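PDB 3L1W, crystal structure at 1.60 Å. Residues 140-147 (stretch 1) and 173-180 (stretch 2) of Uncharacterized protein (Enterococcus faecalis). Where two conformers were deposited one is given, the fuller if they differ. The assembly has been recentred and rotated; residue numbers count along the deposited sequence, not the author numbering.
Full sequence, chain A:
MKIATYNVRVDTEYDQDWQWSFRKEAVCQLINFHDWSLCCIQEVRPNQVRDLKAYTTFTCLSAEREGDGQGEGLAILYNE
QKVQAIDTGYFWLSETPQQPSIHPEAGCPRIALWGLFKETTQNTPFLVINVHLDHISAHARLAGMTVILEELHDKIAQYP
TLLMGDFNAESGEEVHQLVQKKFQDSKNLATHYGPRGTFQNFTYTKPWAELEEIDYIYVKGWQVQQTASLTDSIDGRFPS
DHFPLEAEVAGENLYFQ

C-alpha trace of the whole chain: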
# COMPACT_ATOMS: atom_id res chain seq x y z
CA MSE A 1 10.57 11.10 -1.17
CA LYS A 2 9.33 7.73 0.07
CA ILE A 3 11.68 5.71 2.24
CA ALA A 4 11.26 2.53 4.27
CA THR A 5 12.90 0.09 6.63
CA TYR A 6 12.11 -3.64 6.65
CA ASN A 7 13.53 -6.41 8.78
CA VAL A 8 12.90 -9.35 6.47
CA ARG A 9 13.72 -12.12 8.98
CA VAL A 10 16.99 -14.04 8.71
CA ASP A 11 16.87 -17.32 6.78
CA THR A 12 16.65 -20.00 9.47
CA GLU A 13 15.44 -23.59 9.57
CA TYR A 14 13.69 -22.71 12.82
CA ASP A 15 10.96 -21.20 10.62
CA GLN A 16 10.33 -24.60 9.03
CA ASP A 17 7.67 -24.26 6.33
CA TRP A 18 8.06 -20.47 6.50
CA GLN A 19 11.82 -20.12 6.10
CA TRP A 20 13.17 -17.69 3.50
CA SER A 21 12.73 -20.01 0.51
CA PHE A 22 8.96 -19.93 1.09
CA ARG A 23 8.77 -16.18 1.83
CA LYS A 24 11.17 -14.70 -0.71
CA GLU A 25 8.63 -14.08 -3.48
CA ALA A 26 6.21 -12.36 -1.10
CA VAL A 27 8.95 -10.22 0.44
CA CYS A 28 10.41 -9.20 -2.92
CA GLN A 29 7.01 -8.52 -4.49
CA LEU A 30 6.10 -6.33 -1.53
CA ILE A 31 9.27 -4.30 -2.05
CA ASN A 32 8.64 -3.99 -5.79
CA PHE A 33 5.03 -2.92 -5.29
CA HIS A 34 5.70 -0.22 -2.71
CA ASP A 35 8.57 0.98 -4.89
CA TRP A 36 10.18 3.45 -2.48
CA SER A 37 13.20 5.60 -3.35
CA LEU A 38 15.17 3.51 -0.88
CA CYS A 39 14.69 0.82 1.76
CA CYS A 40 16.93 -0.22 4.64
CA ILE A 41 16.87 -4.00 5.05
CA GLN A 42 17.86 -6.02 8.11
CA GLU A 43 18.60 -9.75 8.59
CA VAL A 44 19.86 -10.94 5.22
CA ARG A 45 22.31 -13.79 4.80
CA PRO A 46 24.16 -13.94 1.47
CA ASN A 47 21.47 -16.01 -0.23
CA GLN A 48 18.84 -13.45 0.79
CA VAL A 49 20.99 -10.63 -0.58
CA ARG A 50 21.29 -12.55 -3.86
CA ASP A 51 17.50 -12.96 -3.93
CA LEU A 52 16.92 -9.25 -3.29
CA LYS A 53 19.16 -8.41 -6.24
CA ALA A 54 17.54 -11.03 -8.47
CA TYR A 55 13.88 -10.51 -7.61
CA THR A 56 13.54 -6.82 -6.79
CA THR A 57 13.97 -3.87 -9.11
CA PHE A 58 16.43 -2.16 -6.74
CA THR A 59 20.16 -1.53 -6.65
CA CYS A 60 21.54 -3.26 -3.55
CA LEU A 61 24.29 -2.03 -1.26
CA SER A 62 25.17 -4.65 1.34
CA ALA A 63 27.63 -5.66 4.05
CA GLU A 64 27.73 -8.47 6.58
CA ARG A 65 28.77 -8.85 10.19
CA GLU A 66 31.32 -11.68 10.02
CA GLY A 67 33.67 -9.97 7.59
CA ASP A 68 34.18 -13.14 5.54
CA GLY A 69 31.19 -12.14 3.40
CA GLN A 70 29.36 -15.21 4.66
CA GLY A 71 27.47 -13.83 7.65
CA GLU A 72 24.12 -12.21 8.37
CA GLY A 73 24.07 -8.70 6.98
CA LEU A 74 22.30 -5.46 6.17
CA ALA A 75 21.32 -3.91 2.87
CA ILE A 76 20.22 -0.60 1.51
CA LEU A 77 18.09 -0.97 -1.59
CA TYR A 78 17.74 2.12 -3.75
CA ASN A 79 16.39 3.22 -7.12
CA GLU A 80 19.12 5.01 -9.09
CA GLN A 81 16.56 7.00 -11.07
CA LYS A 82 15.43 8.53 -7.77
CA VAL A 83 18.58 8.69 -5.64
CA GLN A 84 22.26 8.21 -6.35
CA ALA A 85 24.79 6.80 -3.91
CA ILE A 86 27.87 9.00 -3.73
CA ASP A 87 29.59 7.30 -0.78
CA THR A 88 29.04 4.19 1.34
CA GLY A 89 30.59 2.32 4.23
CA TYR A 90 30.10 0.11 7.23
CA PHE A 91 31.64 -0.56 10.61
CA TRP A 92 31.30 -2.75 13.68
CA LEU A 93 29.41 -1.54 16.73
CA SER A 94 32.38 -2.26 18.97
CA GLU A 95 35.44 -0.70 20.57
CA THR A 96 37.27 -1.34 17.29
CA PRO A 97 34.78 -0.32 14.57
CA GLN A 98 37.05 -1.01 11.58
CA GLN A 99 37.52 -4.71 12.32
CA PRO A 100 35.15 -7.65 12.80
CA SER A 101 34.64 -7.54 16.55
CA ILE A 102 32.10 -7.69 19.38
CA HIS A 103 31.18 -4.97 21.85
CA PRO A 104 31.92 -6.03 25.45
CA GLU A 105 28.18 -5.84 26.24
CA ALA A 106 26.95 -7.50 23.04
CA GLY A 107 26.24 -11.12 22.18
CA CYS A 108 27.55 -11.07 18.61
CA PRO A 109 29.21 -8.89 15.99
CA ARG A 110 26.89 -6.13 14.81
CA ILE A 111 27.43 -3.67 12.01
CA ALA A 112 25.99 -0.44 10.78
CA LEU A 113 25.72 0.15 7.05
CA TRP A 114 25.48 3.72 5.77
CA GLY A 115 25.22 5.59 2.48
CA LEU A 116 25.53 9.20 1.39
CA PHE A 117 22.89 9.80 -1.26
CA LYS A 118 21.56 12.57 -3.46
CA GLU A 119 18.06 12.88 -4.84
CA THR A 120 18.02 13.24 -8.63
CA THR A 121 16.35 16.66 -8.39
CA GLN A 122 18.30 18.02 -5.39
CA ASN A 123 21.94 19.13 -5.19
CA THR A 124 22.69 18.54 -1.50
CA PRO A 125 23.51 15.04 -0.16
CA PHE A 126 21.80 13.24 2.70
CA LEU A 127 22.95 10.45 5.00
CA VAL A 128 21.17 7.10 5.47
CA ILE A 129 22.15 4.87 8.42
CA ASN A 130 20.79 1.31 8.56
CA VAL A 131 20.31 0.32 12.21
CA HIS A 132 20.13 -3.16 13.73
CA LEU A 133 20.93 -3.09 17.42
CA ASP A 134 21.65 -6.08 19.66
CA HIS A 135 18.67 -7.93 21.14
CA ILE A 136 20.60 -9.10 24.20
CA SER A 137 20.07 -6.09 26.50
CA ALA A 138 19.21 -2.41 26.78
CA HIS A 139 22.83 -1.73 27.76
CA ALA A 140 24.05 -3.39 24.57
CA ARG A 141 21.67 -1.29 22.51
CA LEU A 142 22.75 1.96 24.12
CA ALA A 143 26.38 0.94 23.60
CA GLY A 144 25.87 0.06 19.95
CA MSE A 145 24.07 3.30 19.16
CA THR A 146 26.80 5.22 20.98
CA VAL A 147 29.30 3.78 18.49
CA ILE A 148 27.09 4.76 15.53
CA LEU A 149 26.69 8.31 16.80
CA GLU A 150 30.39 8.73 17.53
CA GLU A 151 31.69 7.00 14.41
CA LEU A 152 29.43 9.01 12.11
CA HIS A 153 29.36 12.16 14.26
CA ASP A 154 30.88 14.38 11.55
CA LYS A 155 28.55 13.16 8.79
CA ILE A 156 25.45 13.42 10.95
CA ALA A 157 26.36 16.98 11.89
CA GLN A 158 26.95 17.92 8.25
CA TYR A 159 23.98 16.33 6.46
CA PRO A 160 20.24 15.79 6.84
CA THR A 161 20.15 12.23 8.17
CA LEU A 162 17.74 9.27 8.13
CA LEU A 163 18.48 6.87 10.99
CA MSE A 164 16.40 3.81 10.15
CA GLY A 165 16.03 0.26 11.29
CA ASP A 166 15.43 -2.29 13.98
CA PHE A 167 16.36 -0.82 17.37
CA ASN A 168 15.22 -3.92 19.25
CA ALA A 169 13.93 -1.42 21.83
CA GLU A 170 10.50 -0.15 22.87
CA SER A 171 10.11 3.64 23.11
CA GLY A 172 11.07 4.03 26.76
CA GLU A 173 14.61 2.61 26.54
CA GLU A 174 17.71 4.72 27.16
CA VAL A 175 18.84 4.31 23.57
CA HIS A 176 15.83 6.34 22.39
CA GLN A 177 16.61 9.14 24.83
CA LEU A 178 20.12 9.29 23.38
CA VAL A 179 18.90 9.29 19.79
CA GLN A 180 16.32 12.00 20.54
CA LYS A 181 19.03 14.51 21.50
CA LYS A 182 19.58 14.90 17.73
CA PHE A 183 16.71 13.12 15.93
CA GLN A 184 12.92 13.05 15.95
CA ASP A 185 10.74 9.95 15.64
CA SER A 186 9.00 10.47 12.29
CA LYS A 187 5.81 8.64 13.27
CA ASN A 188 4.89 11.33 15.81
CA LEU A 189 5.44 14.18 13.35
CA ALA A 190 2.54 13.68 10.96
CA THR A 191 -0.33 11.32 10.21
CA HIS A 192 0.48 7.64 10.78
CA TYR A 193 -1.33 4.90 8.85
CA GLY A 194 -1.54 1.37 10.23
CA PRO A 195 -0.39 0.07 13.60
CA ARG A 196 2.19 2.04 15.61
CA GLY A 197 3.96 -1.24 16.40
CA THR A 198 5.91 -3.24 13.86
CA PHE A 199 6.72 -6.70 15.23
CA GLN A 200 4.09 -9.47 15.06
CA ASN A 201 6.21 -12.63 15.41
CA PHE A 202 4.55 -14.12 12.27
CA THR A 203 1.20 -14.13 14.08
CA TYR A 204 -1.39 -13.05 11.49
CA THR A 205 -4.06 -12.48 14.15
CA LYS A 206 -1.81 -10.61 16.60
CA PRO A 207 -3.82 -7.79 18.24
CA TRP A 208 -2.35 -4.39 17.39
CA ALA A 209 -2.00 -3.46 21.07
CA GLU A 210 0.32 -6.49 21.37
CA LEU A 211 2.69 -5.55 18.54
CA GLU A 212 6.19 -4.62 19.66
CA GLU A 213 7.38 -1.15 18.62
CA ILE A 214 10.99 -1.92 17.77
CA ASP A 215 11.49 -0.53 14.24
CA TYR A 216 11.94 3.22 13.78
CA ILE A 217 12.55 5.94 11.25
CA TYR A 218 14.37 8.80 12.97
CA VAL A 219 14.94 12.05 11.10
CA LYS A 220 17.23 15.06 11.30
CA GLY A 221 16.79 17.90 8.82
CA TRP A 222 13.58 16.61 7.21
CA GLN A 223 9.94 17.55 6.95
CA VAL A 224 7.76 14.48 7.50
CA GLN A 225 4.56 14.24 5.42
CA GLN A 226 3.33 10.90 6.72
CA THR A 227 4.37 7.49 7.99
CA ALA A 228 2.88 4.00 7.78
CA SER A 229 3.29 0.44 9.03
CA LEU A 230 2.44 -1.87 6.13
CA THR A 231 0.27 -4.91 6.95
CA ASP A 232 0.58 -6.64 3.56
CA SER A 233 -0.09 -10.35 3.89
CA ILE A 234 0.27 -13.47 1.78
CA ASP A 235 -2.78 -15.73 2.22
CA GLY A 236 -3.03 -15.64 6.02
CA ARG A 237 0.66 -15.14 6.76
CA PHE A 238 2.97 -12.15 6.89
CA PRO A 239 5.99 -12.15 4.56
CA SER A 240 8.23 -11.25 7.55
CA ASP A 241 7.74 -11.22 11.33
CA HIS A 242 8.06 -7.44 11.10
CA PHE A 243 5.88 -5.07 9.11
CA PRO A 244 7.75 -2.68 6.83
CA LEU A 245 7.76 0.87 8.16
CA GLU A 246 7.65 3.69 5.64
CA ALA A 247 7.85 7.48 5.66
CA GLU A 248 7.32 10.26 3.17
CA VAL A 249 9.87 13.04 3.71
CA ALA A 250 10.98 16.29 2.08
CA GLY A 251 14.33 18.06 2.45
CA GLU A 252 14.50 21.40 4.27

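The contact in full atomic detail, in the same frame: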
# COMPACT_ATOMS: atom_id res chain seq x y z
N ALA A 140 23.43 -3.11 25.86
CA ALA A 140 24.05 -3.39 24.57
C ALA A 140 23.53 -2.48 23.47
O ALA A 140 24.28 -2.07 22.58
CB ALA A 140 23.84 -4.85 24.17
N ARG A 141 22.24 -2.18 23.51
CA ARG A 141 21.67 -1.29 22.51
C ARG A 141 22.20 0.13 22.65
O ARG A 141 22.56 0.76 21.66
CB ARG A 141 20.14 -1.32 22.60
CG ARG A 141 19.58 -2.68 22.18
CD ARG A 141 18.06 -2.70 22.18
NE ARG A 141 17.45 -2.99 23.47
CZ ARG A 141 17.29 -4.21 23.97
NH1 ARG A 141 17.76 -5.27 23.32
NH2 ARG A 141 16.67 -4.38 25.13
N LEU A 142 22.23 0.63 23.88
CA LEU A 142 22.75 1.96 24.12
C LEU A 142 24.20 2.01 23.65
O LEU A 142 24.62 2.98 23.02
CB LEU A 142 22.69 2.29 25.61
CG LEU A 142 23.09 3.71 26.03
CD1 LEU A 142 22.11 4.73 25.48
CD2 LEU A 142 23.15 3.80 27.54
N ALA A 143 24.96 0.97 23.96
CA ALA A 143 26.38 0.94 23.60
C ALA A 143 26.58 0.92 22.09
O ALA A 143 27.46 1.60 21.57
CB ALA A 143 27.08 -0.25 24.26
N GLY A 144 25.77 0.13 21.39
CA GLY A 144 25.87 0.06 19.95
C GLY A 144 25.53 1.38 19.27
O GLY A 144 26.21 1.79 18.33
N MSE A 145 24.48 2.04 19.74
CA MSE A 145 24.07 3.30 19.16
C MSE A 145 25.10 4.39 19.46
O MSE A 145 25.31 5.29 18.65
CB MSE A 145 22.68 3.71 19.67
CG MSE A 145 22.22 5.08 19.19
SE MSE A 145 22.09 5.20 17.24
CE MSE A 145 20.76 3.81 16.97
N THR A 146 25.75 4.28 20.62
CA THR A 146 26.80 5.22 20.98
C THR A 146 27.92 5.16 19.94
O THR A 146 28.43 6.19 19.50
CB THR A 146 27.34 4.93 22.39
OG1 THR A 146 26.29 5.15 23.35
CG2 THR A 146 28.51 5.85 22.74
N VAL A 147 28.29 3.95 19.53
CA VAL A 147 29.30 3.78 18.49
C VAL A 147 28.84 4.38 17.16
O VAL A 147 29.61 5.08 16.50
CB VAL A 147 29.69 2.30 18.30
CG1 VAL A 147 30.69 2.15 17.16
CG2 VAL A 147 30.27 1.75 19.59
N GLU A 173 13.22 2.99 26.25
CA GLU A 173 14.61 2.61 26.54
C GLU A 173 15.58 3.78 26.43
O GLU A 173 15.33 4.72 25.68
CB GLU A 173 15.09 1.46 25.64
CG GLU A 173 14.48 0.11 25.95
CD GLU A 173 15.39 -1.05 25.55
OE1 GLU A 173 16.52 -0.81 25.06
OE2 GLU A 173 14.96 -2.21 25.75
N GLU A 174 16.69 3.68 27.16
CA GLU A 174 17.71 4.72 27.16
C GLU A 174 18.21 5.06 25.77
O GLU A 174 18.48 6.22 25.46
CB GLU A 174 18.91 4.32 28.04
CG GLU A 174 18.71 4.50 29.53
CD GLU A 174 20.02 4.40 30.30
OE1 GLU A 174 20.86 5.33 30.18
OE2 GLU A 174 20.22 3.41 31.03
N VAL A 175 18.34 4.06 24.91
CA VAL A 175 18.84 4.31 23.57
C VAL A 175 18.00 5.36 22.83
O VAL A 175 18.53 6.16 22.08
CB VAL A 175 19.00 3.01 22.74
CG1 VAL A 175 17.65 2.36 22.47
CG2 VAL A 175 19.74 3.31 21.42
N HIS A 176 16.69 5.37 23.06
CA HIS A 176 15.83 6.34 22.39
C HIS A 176 16.05 7.74 22.93
O HIS A 176 15.97 8.72 22.19
CB HIS A 176 14.35 5.94 22.48
CG HIS A 176 14.00 4.77 21.62
ND1 HIS A 176 13.90 4.86 20.25
CD2 HIS A 176 13.74 3.48 21.93
CE1 HIS A 176 13.59 3.67 19.75
NE2 HIS A 176 13.49 2.82 20.76
N GLN A 177 16.32 7.84 24.22
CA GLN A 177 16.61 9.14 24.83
C GLN A 177 17.88 9.71 24.23
O GLN A 177 17.98 10.91 23.97
CB GLN A 177 16.75 9.02 26.35
CG GLN A 177 15.42 8.75 27.06
CD GLN A 177 14.39 9.82 26.76
OE1 GLN A 177 13.36 9.55 26.13
NE2 GLN A 177 14.65 11.04 27.21
N LEU A 178 18.86 8.85 23.97
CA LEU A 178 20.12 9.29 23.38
C LEU A 178 19.89 9.77 21.95
O LEU A 178 20.35 10.85 21.54
CB LEU A 178 21.14 8.15 23.38
CG LEU A 178 22.47 8.43 22.69
CD1 LEU A 178 23.19 9.58 23.38
CD2 LEU A 178 23.34 7.18 22.69
N VAL A 179 19.19 8.96 21.18
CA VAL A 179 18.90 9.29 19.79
C VAL A 179 18.11 10.61 19.68
O VAL A 179 18.37 11.41 18.79
CB VAL A 179 18.16 8.11 19.12
CG1 VAL A 179 17.53 8.54 17.80
CG2 VAL A 179 19.13 6.93 18.93
N GLN A 180 17.20 10.84 20.61
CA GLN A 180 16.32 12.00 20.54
C GLN A 180 16.99 13.34 20.88
O GLN A 180 16.40 14.41 20.69
CB GLN A 180 15.06 11.76 21.38
CG GLN A 180 14.18 10.68 20.75
CD GLN A 180 13.08 10.19 21.68
OE1 GLN A 180 12.73 10.86 22.66
NE2 GLN A 180 12.52 9.02 21.36

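The strongest polar interaction joins Arg141 to Glu173 through a two-pronged salt bridge. Arg141 NE donates to Glu173 OE1 at 2.9 Å with an N-H...O angle of 179°, essentially linear, while Arg141 NH2 donates to Glu173 OE2 at 2.8 Å with a more bent angle of 147°. OE2 lies at the edge of the guanidinium, near its plane, where the N-H groups point, so the carboxylate meets the cation in the orientation that suits paired hydrogen bonds. Both CA-to-CB bonds point toward the opposing stretch. Arg141 NH1, not used here, is hydrogen-bonded elsewhere in the structure. Glu173 also occupies the N-cap position, so the bridge ties the start of the second helix to the first.

Beyond this pair the contact is largely apolar. The helix axes approach to 8.9 Å, with their N-to-C directions 24° apart, so the helices run nearly parallel. Val175 packs at the nearest backbone point, where its CA lies 4.6 Å from Leu142 CA. Its CG2 lies 3.4 Å from CB of Met145, which is a selenomethionine, and also sits 3.8 Å from the carbonyl O of Arg141. Leu142 starts sideways from its backbone, but its t,p rotamer brings the end nearer: CD1 lies 3.8 Å from Val175 CA and 3.9 Å from Leu178 CD2, while CD2 comes within 3.8 Å of Glu174 OE1.

One turn further on, Met145 CG approaches Val179 CG2 at 3.6 Å and Leu178 CD2 at 4.2 Å. That same leucine methyl, Leu178 CD2, lies 3.6 Å from Thr146 OG1. The threonine hydroxyl is not left unpaired against this carbon, because Thr146 OG1 donates to Leu142 O within its own helix at 2.8 Å. Altogether the two stretches bury 432 Å², summed over both sides.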